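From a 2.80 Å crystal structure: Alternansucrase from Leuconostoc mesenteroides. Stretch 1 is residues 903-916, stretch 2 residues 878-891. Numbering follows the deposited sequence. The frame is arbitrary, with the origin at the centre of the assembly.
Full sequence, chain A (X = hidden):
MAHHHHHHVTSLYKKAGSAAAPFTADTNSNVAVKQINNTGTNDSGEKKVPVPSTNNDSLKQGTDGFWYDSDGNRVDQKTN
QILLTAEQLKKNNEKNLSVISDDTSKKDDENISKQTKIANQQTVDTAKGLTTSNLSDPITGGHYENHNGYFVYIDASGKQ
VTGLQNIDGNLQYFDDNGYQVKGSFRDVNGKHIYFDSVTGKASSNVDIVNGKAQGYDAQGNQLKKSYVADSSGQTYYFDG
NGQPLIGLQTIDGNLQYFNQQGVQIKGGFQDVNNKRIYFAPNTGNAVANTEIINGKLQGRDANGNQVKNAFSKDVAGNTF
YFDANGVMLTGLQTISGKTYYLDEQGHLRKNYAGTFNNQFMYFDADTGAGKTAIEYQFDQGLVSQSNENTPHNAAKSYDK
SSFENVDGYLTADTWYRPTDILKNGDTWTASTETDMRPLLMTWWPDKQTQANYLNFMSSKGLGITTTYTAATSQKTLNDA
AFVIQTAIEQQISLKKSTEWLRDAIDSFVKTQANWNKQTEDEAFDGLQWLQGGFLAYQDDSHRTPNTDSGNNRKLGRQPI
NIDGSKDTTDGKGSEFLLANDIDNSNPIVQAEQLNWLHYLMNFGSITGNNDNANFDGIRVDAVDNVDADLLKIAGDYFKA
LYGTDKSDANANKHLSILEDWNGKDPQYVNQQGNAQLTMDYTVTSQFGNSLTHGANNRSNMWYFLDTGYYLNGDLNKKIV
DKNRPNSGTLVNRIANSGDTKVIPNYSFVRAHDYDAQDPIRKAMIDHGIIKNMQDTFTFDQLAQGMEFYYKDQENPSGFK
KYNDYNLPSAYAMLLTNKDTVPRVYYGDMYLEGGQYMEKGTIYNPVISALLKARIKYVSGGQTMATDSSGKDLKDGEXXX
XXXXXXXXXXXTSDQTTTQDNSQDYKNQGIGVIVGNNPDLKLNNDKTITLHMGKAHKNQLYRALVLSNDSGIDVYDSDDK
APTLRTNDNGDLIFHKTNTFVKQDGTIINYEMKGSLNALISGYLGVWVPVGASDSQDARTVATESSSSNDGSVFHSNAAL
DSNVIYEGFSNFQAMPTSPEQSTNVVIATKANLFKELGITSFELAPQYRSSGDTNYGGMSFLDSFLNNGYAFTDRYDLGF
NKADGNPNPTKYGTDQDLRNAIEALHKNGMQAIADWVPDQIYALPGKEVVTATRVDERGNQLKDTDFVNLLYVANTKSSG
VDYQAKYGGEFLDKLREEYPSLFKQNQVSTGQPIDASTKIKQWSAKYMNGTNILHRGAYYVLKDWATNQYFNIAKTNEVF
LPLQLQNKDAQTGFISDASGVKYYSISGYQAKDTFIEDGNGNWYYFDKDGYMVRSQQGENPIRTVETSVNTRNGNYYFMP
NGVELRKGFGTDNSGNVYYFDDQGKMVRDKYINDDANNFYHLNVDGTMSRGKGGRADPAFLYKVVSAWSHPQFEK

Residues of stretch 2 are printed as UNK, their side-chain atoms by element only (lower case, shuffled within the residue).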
ATOM      1  N   GLN A 903      29.227  44.557 -13.187  1.00 70.63           N
ATOM      2  CA  GLN A 903      28.373  44.632 -14.371  1.00 70.03           C
ATOM      3  C   GLN A 903      27.822  43.283 -14.810  1.00 66.86           C
ATOM      4  O   GLN A 903      27.042  43.229 -15.756  1.00 65.15           O
ATOM      5  CB  GLN A 903      29.109  45.322 -15.523  1.00 75.88           C
ATOM      6  CG  GLN A 903      29.320  46.808 -15.255  1.00 80.23           C
ATOM      7  CD  GLN A 903      28.018  47.587 -15.130  1.00 84.35           C
ATOM      8  OE1 GLN A 903      27.795  48.278 -14.135  1.00 87.27           O
ATOM      9  NE2 GLN A 903      27.153  47.482 -16.142  1.00 84.95           N
ATOM     10  N   ASP A 904      28.175  42.213 -14.090  1.00 66.47           N
ATOM     11  CA  ASP A 904      27.765  40.848 -14.442  1.00 63.99           C
ATOM     12  C   ASP A 904      26.272  40.737 -14.707  1.00 60.96           C
ATOM     13  O   ASP A 904      25.856  39.989 -15.577  1.00 60.50           O
ATOM     14  CB  ASP A 904      28.145  39.856 -13.338  1.00 68.11           C
ATOM     15  CG  ASP A 904      29.658  39.701 -13.160  1.00 70.21           C
ATOM     16  OD1 ASP A 904      30.411  40.624 -13.526  1.00 76.28           O
ATOM     17  OD2 ASP A 904      30.096  38.654 -12.629  1.00 71.77           O
ATOM     18  N   TYR A 905      25.475  41.484 -13.952  1.00 59.79           N
ATOM     19  CA  TYR A 905      24.014  41.435 -14.059  1.00 57.71           C
ATOM     20  C   TYR A 905      23.412  41.723 -15.430  1.00 58.66           C
ATOM     21  O   TYR A 905      22.351  41.174 -15.759  1.00 60.31           O
ATOM     22  CB  TYR A 905      23.369  42.387 -13.041  1.00 56.49           C
ATOM     23  CG  TYR A 905      23.438  43.865 -13.380  1.00 55.63           C
ATOM     24  CD1 TYR A 905      24.514  44.644 -12.962  1.00 58.21           C
ATOM     25  CD2 TYR A 905      22.430  44.483 -14.090  1.00 57.55           C
ATOM     26  CE1 TYR A 905      24.588  45.995 -13.243  1.00 60.28           C
ATOM     27  CE2 TYR A 905      22.490  45.843 -14.379  1.00 59.85           C
ATOM     28  CZ  TYR A 905      23.573  46.597 -13.954  1.00 61.47           C
ATOM     29  OH  TYR A 905      23.649  47.949 -14.225  1.00 62.51           O
ATOM     30  N   LYS A 906      24.047  42.596 -16.210  1.00 55.84           N
ATOM     31  CA  LYS A 906      23.426  43.111 -17.433  1.00 57.24           C
ATOM     32  C   LYS A 906      23.062  42.018 -18.443  1.00 59.61           C
ATOM     33  O   LYS A 906      22.005  42.092 -19.079  1.00 61.06           O
ATOM     34  CB  LYS A 906      24.283  44.212 -18.094  1.00 56.22           C
ATOM     35  CG  LYS A 906      23.749  45.634 -17.882  1.00 57.87           C
ATOM     36  CD  LYS A 906      22.614  45.959 -18.860  1.00 59.71           C
ATOM     37  CE  LYS A 906      22.224  47.434 -18.937  1.00 63.73           C
ATOM     38  NZ  LYS A 906      21.407  47.912 -17.787  1.00 65.15           N
ATOM     39  N   ASN A 907      23.917  41.004 -18.580  1.00 60.81           N
ATOM     40  CA  ASN A 907      23.648  39.910 -19.509  1.00 60.21           C
ATOM     41  C   ASN A 907      23.097  38.654 -18.854  1.00 56.35           C
ATOM     42  O   ASN A 907      23.042  37.595 -19.478  1.00 58.95           O
ATOM     43  CB  ASN A 907      24.905  39.630 -20.320  1.00 62.49           C
ATOM     44  CG  ASN A 907      25.352  40.850 -21.109  1.00 64.97           C
ATOM     45  OD1 ASN A 907      26.414  41.415 -20.837  1.00 72.68           O
ATOM     46  ND2 ASN A 907      24.522  41.295 -22.051  1.00 61.54           N
ATOM     47  N   GLN A 908      22.669  38.791 -17.608  1.00 52.80           N
ATOM     48  CA  GLN A 908      22.113  37.685 -16.827  1.00 51.43           C
ATOM     49  C   GLN A 908      20.596  37.941 -16.641  1.00 51.06           C
ATOM     50  O   GLN A 908      20.061  38.911 -17.186  1.00 48.78           O
ATOM     51  CB  GLN A 908      22.829  37.582 -15.479  1.00 47.60           C
ATOM     52  CG  GLN A 908      24.247  37.107 -15.584  1.00 47.15           C
ATOM     53  CD  GLN A 908      24.974  37.061 -14.259  1.00 45.66           C
ATOM     54  OE1 GLN A 908      24.433  37.397 -13.215  1.00 46.99           O
ATOM     55  NE2 GLN A 908      26.220  36.605 -14.300  1.00 45.28           N
ATOM     56  N   GLY A 909      19.932  37.074 -15.885  1.00 47.70           N
ATOM     57  CA  GLY A 909      18.506  37.144 -15.686  1.00 48.27           C
ATOM     58  C   GLY A 909      17.761  36.336 -16.733  1.00 49.47           C
ATOM     59  O   GLY A 909      18.305  36.016 -17.781  1.00 48.45           O
ATOM     60  N   ILE A 910      16.507  36.006 -16.440  1.00 50.77           N
ATOM     61  CA  ILE A 910      15.705  35.156 -17.307  1.00 52.28           C
ATOM     62  C   ILE A 910      14.216  35.465 -17.114  1.00 53.30           C
ATOM     63  O   ILE A 910      13.819  35.947 -16.055  1.00 52.59           O
ATOM     64  CB  ILE A 910      16.006  33.668 -17.010  1.00 53.70           C
ATOM     65  CG1 ILE A 910      15.384  32.751 -18.057  1.00 55.77           C
ATOM     66  CG2 ILE A 910      15.491  33.268 -15.640  1.00 54.53           C
ATOM     67  CD1 ILE A 910      15.944  31.327 -18.045  1.00 54.46           C
ATOM     68  N   GLY A 911      13.413  35.212 -18.149  1.00 53.71           N
ATOM     69  CA  GLY A 911      11.974  35.435 -18.094  1.00 52.53           C
ATOM     70  C   GLY A 911      11.231  34.174 -18.474  1.00 52.50           C
ATOM     71  O   GLY A 911      11.507  33.578 -19.517  1.00 53.82           O
ATOM     72  N   VAL A 912      10.312  33.743 -17.617  1.00 53.51           N
ATOM     73  CA  VAL A 912       9.538  32.524 -17.861  1.00 52.70           C
ATOM     74  C   VAL A 912       8.034  32.816 -17.824  1.00 54.66           C
ATOM     75  O   VAL A 912       7.539  33.449 -16.889  1.00 52.19           O
ATOM     76  CB  VAL A 912       9.872  31.440 -16.855  1.00 50.71           C
ATOM     77  CG1 VAL A 912       9.093  30.162 -17.165  1.00 51.51           C
ATOM     78  CG2 VAL A 912      11.359  31.172 -16.886  1.00 50.81           C
ATOM     79  N   ILE A 913       7.348  32.381 -18.884  1.00 55.25           N
ATOM     80  CA  ILE A 913       5.907  32.471 -19.010  1.00 56.31           C
ATOM     81  C   ILE A 913       5.363  31.055 -19.178  1.00 56.53           C
ATOM     82  O   ILE A 913       5.820  30.323 -20.059  1.00 59.97           O
ATOM     83  CB  ILE A 913       5.502  33.309 -20.235  1.00 56.71           C
ATOM     84  CG1 ILE A 913       6.196  34.676 -20.194  1.00 56.41           C
ATOM     85  CG2 ILE A 913       3.986  33.478 -20.270  1.00 58.13           C
ATOM     86  CD1 ILE A 913       6.095  35.436 -21.492  1.00 57.29           C
ATOM     87  N   VAL A 914       4.373  30.682 -18.367  1.00 53.74           N
ATOM     88  CA  VAL A 914       3.798  29.337 -18.437  1.00 53.55           C
ATOM     89  C   VAL A 914       2.292  29.334 -18.205  1.00 52.62           C
ATOM     90  O   VAL A 914       1.776  30.104 -17.419  1.00 52.55           O
ATOM     91  CB  VAL A 914       4.518  28.372 -17.476  1.00 53.89           C
ATOM     92  CG1 VAL A 914       4.763  29.032 -16.151  1.00 57.91           C
ATOM     93  CG2 VAL A 914       3.759  27.066 -17.286  1.00 52.15           C
ATOM     94  N   GLY A 915       1.601  28.460 -18.930  1.00 53.68           N
ATOM     95  CA  GLY A 915       0.158  28.286 -18.808  1.00 55.15           C
ATOM     96  C   GLY A 915      -0.227  26.825 -18.806  1.00 56.09           C
ATOM     97  O   GLY A 915       0.532  25.983 -19.275  1.00 56.63           O
ATOM     98  N   ASN A 916      -1.420  26.536 -18.285  1.00 59.73           N
ATOM     99  CA  ASN A 916      -1.947  25.163 -18.165  1.00 59.87           C
ATOM    100  C   ASN A 916      -3.201  24.950 -18.984  1.00 61.68           C
ATOM    101  O   ASN A 916      -3.974  24.044 -18.702  1.00 59.98           O
ATOM    102  CB  ASN A 916      -2.245  24.846 -16.693  1.00 59.78           C
ATOM    103  CG  ASN A 916      -3.239  25.815 -16.071  1.00 60.43           C
ATOM    104  OD1 ASN A 916      -4.010  26.476 -16.760  1.00 62.47           O
ATOM    105  ND2 ASN A 916      -3.220  25.896 -14.750  1.00 60.93           N
ATOM    106  N   UNK A 878      -6.044  35.602 -18.428  1.00 85.50           N
ATOM    107  CA  UNK A 878      -5.496  34.425 -19.090  1.00 78.79           C
ATOM    108  C   UNK A 878      -4.994  33.353 -18.121  1.00 71.83           C
ATOM    109  O   UNK A 878      -4.883  32.185 -18.494  1.00 66.76           O
ATOM    110  c   UNK A 878      -4.322  34.888 -19.954  1.00 77.21           C
ATOM    111  o   UNK A 878      -4.788  35.832 -20.920  1.00 83.40           O
ATOM    112  c   UNK A 878      -3.709  33.756 -20.672  1.00 78.61           C
ATOM    113  N   UNK A 879      -4.710  33.764 -16.886  1.00 68.62           N
ATOM    114  CA  UNK A 879      -4.059  32.916 -15.877  1.00 67.34           C
ATOM    115  C   UNK A 879      -2.680  32.397 -16.321  1.00 66.72           C
ATOM    116  O   UNK A 879      -2.341  31.227 -16.121  1.00 60.80           O
ATOM    117  c   UNK A 879      -4.990  31.771 -15.466  1.00 67.71           C
ATOM    118  c   UNK A 879      -4.493  31.010 -14.247  1.00 63.10           C
ATOM    119  o   UNK A 879      -4.419  29.771 -14.301  1.00 59.45           O
ATOM    120  o   UNK A 879      -4.214  31.671 -13.237  1.00 61.53           O
ATOM    121  N   UNK A 880      -1.903  33.289 -16.939  1.00 66.54           N
ATOM    122  CA  UNK A 880      -0.564  32.990 -17.400  1.00 66.82           C
ATOM    123  C   UNK A 880       0.415  33.462 -16.317  1.00 67.38           C
ATOM    124  O   UNK A 880       0.328  34.594 -15.850  1.00 70.24           O
ATOM    125  c   UNK A 880      -0.287  33.679 -18.759  1.00 67.67           C
ATOM    126  c   UNK A 880       0.021  33.519 -21.269  1.00 63.61           C
ATOM    127  c   UNK A 880       0.219  32.810 -19.937  1.00 67.68           C
ATOM    128  c   UNK A 880      -0.405  31.442 -20.044  1.00 70.49           C
ATOM    129  N   UNK A 881       1.324  32.581 -15.894  1.00 65.26           N
ATOM    130  CA  UNK A 881       2.270  32.901 -14.815  1.00 64.53           C
ATOM    131  C   UNK A 881       3.553  33.510 -15.373  1.00 62.61           C
ATOM    132  O   UNK A 881       4.102  33.008 -16.338  1.00 59.18           O
ATOM    133  c   UNK A 881       3.631  31.774 -12.866  1.00 65.92           C
ATOM    134  c   UNK A 881       4.971  31.218 -13.294  1.00 65.43           C
ATOM    135  c   UNK A 881       2.592  31.648 -13.993  1.00 65.81           C
ATOM    136  c   UNK A 881       3.178  31.055 -11.607  1.00 68.14           C
ATOM    137  N   UNK A 882       4.011  34.589 -14.751  1.00 60.95           N
ATOM    138  CA  UNK A 882       5.221  35.253 -15.171  1.00 61.36           C
ATOM    139  C   UNK A 882       6.256  35.260 -14.057  1.00 59.02           C
ATOM    140  O   UNK A 882       6.040  35.843 -13.002  1.00 56.34           O
ATOM    141  o   UNK A 882       4.218  37.419 -14.657  1.00 63.61           O
ATOM    142  c   UNK A 882       4.130  36.650 -16.929  1.00 65.59           C
ATOM    143  c   UNK A 882       4.937  36.689 -15.653  1.00 64.08           C
ATOM    144  N   UNK A 883       7.374  34.585 -14.310  1.00 59.24           N
ATOM    145  CA  UNK A 883       8.472  34.439 -13.340  1.00 58.02           C
ATOM    146  C   UNK A 883       9.739  35.004 -13.938  1.00 55.69           C
ATOM    147  O   UNK A 883      10.100  34.653 -15.065  1.00 60.89           O
ATOM    148  o   UNK A 883       9.676  32.827 -11.935  1.00 59.21           O
ATOM    149  c   UNK A 883       8.696  32.967 -12.951  1.00 56.36           C
ATOM    150  N   UNK A 884      10.412  35.859 -13.171  1.00 50.81           N
ATOM    151  CA  UNK A 884      11.584  36.596 -13.620  1.00 50.13           C
ATOM    152  C   UNK A 884      12.716  36.452 -12.623  1.00 48.56           C
ATOM    153  O   UNK A 884      12.460  36.396 -11.440  1.00 51.05           O
ATOM    154  c   UNK A 884      12.553  38.899 -14.057  1.00 49.54           C
ATOM    155  c   UNK A 884      11.283  38.114 -13.754  1.00 50.12           C
ATOM    156  c   UNK A 884      10.217  38.353 -14.823  1.00 49.90           C
ATOM    157  N   UNK A 885      13.951  36.373 -13.110  1.00 46.86           N
ATOM    158  CA  UNK A 885      15.150  36.545 -12.295  1.00 46.74           C
ATOM    159  C   UNK A 885      15.948  37.716 -12.901  1.00 46.80           C
ATOM    160  O   UNK A 885      16.079  37.807 -14.111  1.00 47.48           O
ATOM    161  c   UNK A 885      16.006  35.260 -12.261  1.00 48.49           C
ATOM    162  c   UNK A 885      17.137  32.931  -8.919  1.00 49.70           C
ATOM    163  c   UNK A 885      15.458  34.083 -11.423  1.00 50.01           C
ATOM    164  n   UNK A 885      18.277  32.851  -8.251  1.00 53.17           N
ATOM    165  n   UNK A 885      16.569  31.808  -9.346  1.00 49.80           N
ATOM    166  c   UNK A 885      15.348  34.339  -9.890  1.00 48.86           C
ATOM    167  n   UNK A 885      16.592  34.127  -9.147  1.00 47.74           N
ATOM    168  N   UNK A 886      16.537  38.571 -12.062  1.00 46.31           N
ATOM    169  CA  UNK A 886      17.150  39.827 -12.511  1.00 46.38           C
ATOM    170  C   UNK A 886      18.646  39.854 -12.911  1.00 46.81           C
ATOM    171  O   UNK A 886      19.017  40.657 -13.758  1.00 50.35           O
ATOM    172  c   UNK A 886      15.492  41.104 -11.095  1.00 50.01           C
ATOM    173  c   UNK A 886      13.258  41.785 -11.713  1.00 49.82           C
ATOM    174  c   UNK A 886      12.805  41.495 -10.445  1.00 52.43           C
ATOM    175  c   UNK A 886      15.031  40.801  -9.825  1.00 50.94           C
ATOM    176  c   UNK A 886      16.925  40.893 -11.447  1.00 48.69           C
ATOM    177  c   UNK A 886      14.593  41.588 -12.035  1.00 49.28           C
ATOM    178  c   UNK A 886      13.698  40.998  -9.493  1.00 53.49           C
ATOM    179  N   UNK A 887      19.508  39.044 -12.293  1.00 46.16           N
ATOM    180  CA  UNK A 887      20.954  39.097 -12.531  1.00 47.63           C
ATOM    181  C   UNK A 887      21.678  39.048 -11.215  1.00 49.35           C
ATOM    182  O   UNK A 887      21.026  38.984 -10.209  1.00 60.42           O
ATOM    183  N   UNK A 888      23.005  39.109 -11.190  1.00 51.71           N
ATOM    184  CA  UNK A 888      23.751  38.721  -9.994  1.00 56.72           C
ATOM    185  C   UNK A 888      23.497  39.527  -8.734  1.00 61.66           C
ATOM    186  O   UNK A 888      23.186  38.945  -7.671  1.00 71.86           O
ATOM    187  c   UNK A 888      28.029  36.335  -8.872  1.00 59.75           C
ATOM    188  c   UNK A 888      27.402  37.642  -9.365  1.00 61.64           C
ATOM    189  c   UNK A 888      25.244  38.644 -10.216  1.00 57.17           C
ATOM    190  c   UNK A 888      25.885  37.650  -9.264  1.00 57.78           C
ATOM    191  n   UNK A 888      27.943  35.224  -9.872  1.00 59.74           N
ATOM    192  N   UNK A 889      23.612  40.832  -8.795  1.00 58.10           N
ATOM    193  CA  UNK A 889      23.364  41.600  -7.562  1.00 59.45           C
ATOM    194  C   UNK A 889      22.041  42.341  -7.556  1.00 61.20           C
ATOM    195  O   UNK A 889      21.829  43.233  -6.737  1.00 62.95           O
ATOM    196  N   UNK A 890      21.156  42.019  -8.500  1.00 62.21           N
ATOM    197  CA  UNK A 890      19.878  42.724  -8.662  1.00 59.22           C
ATOM    198  C   UNK A 890      18.772  41.958  -7.959  1.00 55.04           C
ATOM    199  O   UNK A 890      18.431  40.855  -8.346  1.00 50.82           O
ATOM    200  c   UNK A 890      19.488  42.890 -10.145  1.00 63.14           C
ATOM    201  c   UNK A 890      18.289  43.810 -10.292  1.00 62.49           C
ATOM    202  c   UNK A 890      20.652  43.451 -10.988  1.00 67.91           C
ATOM    203  c   UNK A 890      21.175  44.805 -10.539  1.00 69.02           C
ATOM    204  N   UNK A 891      18.200  42.564  -6.932  1.00 54.91           N
ATOM    205  CA  UNK A 891      17.276  41.882  -6.052  1.00 57.43           C
ATOM    206  C   UNK A 891      15.816  42.267  -6.225  1.00 54.53           C
ATOM    207  O   UNK A 891      14.958  41.554  -5.732  1.00 54.16           O
ATOM    208  c   UNK A 891      19.193  41.837  -4.356  1.00 63.98           C
ATOM    209  s   UNK A 891      19.665  40.212  -4.993  1.00 69.97           S
ATOM    210  c   UNK A 891      21.231  39.985  -4.141  1.00 76.32           C
ATOM    211  c   UNK A 891      17.707  42.106  -4.595  1.00 62.50           C
TER

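Position 878 has three side-chain atoms, a carbon carrying one oxygen and one carbon, and nothing of stretch 1 lies within reach; the beta-branched hydroxyl identifies Thr878. At 879, two carbons, the second bearing two oxygens, define a short carboxylate, Asp879; its OD2 lies 4.1 Å from Asn916 ND2. Four carbons forked at the second mark 880, one of them 3.4 Å from Gly915 CA: Leu880. An ideal CB on Gly915 would fall 2.4 Å from Leu880 CD1, a clash that the glycine avoids.

Position 881 repeats the four-carbon fork, with one terminal carbon 3.6 Å from Val914 CG1, so it is Leu881. At 882 one carbon carries an oxygen and a carbon, the latter 4.3 Å from Ile913 CG1; this is Thr882. A carbon followed by an oxygen at 883 gives Ser883, whose CB sits 4.4 Å from Val912 CB. Position 884, one carbon carrying two more, is Val884; opposite it Gly911 offers no side chain. At 885, three carbons, a nitrogen and a carbon bearing two nitrogens spell a guanidinium, Arg885. Its CB is 4.0 Å from Ile910 CG2, but the chain, with chi1 to chi3 all m, leads away to partners elsewhere in the structure.

At 886, one carbon and a ring of six carbons identify Phe886, whose CA-to-CB bond points away from stretch 1. Position 887 has no side-chain atoms: Gly887. Its phi of 135° calls for glycine, and an ideal CB would clash with Tyr905 O at 2.8 Å. At 888, four carbons in a row end in a nitrogen, which makes it Lys888; its backbone N is 3.0 Å from Gln908 OE1. Position 889, again without side-chain atoms, is Gly889. At 890, four carbons fork at the first, one arm two carbons long: Ile890. Its CG1 lies 3.6 Å from Tyr905 CB, and its CD1 sits 3.9 Å from the Tyr905 ring centroid, 20° off the normal, a CH-pi contact over the face. Position 891 has two carbons, a sulfur and a carbon, unbranched and out of reach of stretch 1: Met891.

The contact is an antiparallel strand pair, its axes at 167°. Reciprocal hydrogen bonds join Leu881 with Val914 (N to O 2.9 Å, O to N 3.1 Å), Ser883 with Val912 (N to O 2.8 Å, O to N 2.7 Å) and Arg885 with Ile910 (3.0 Å for both N–O pairs). Between these pairs, CA-H...O contacts such as Thr882 CA to Val912 O, 3.4 Å, fill the register. Beyond the strands, Ile890 packing on Tyr905 extends the contact through side chains.

Stretch 2, residues 878-891: TDLLTSVRFGKGIM
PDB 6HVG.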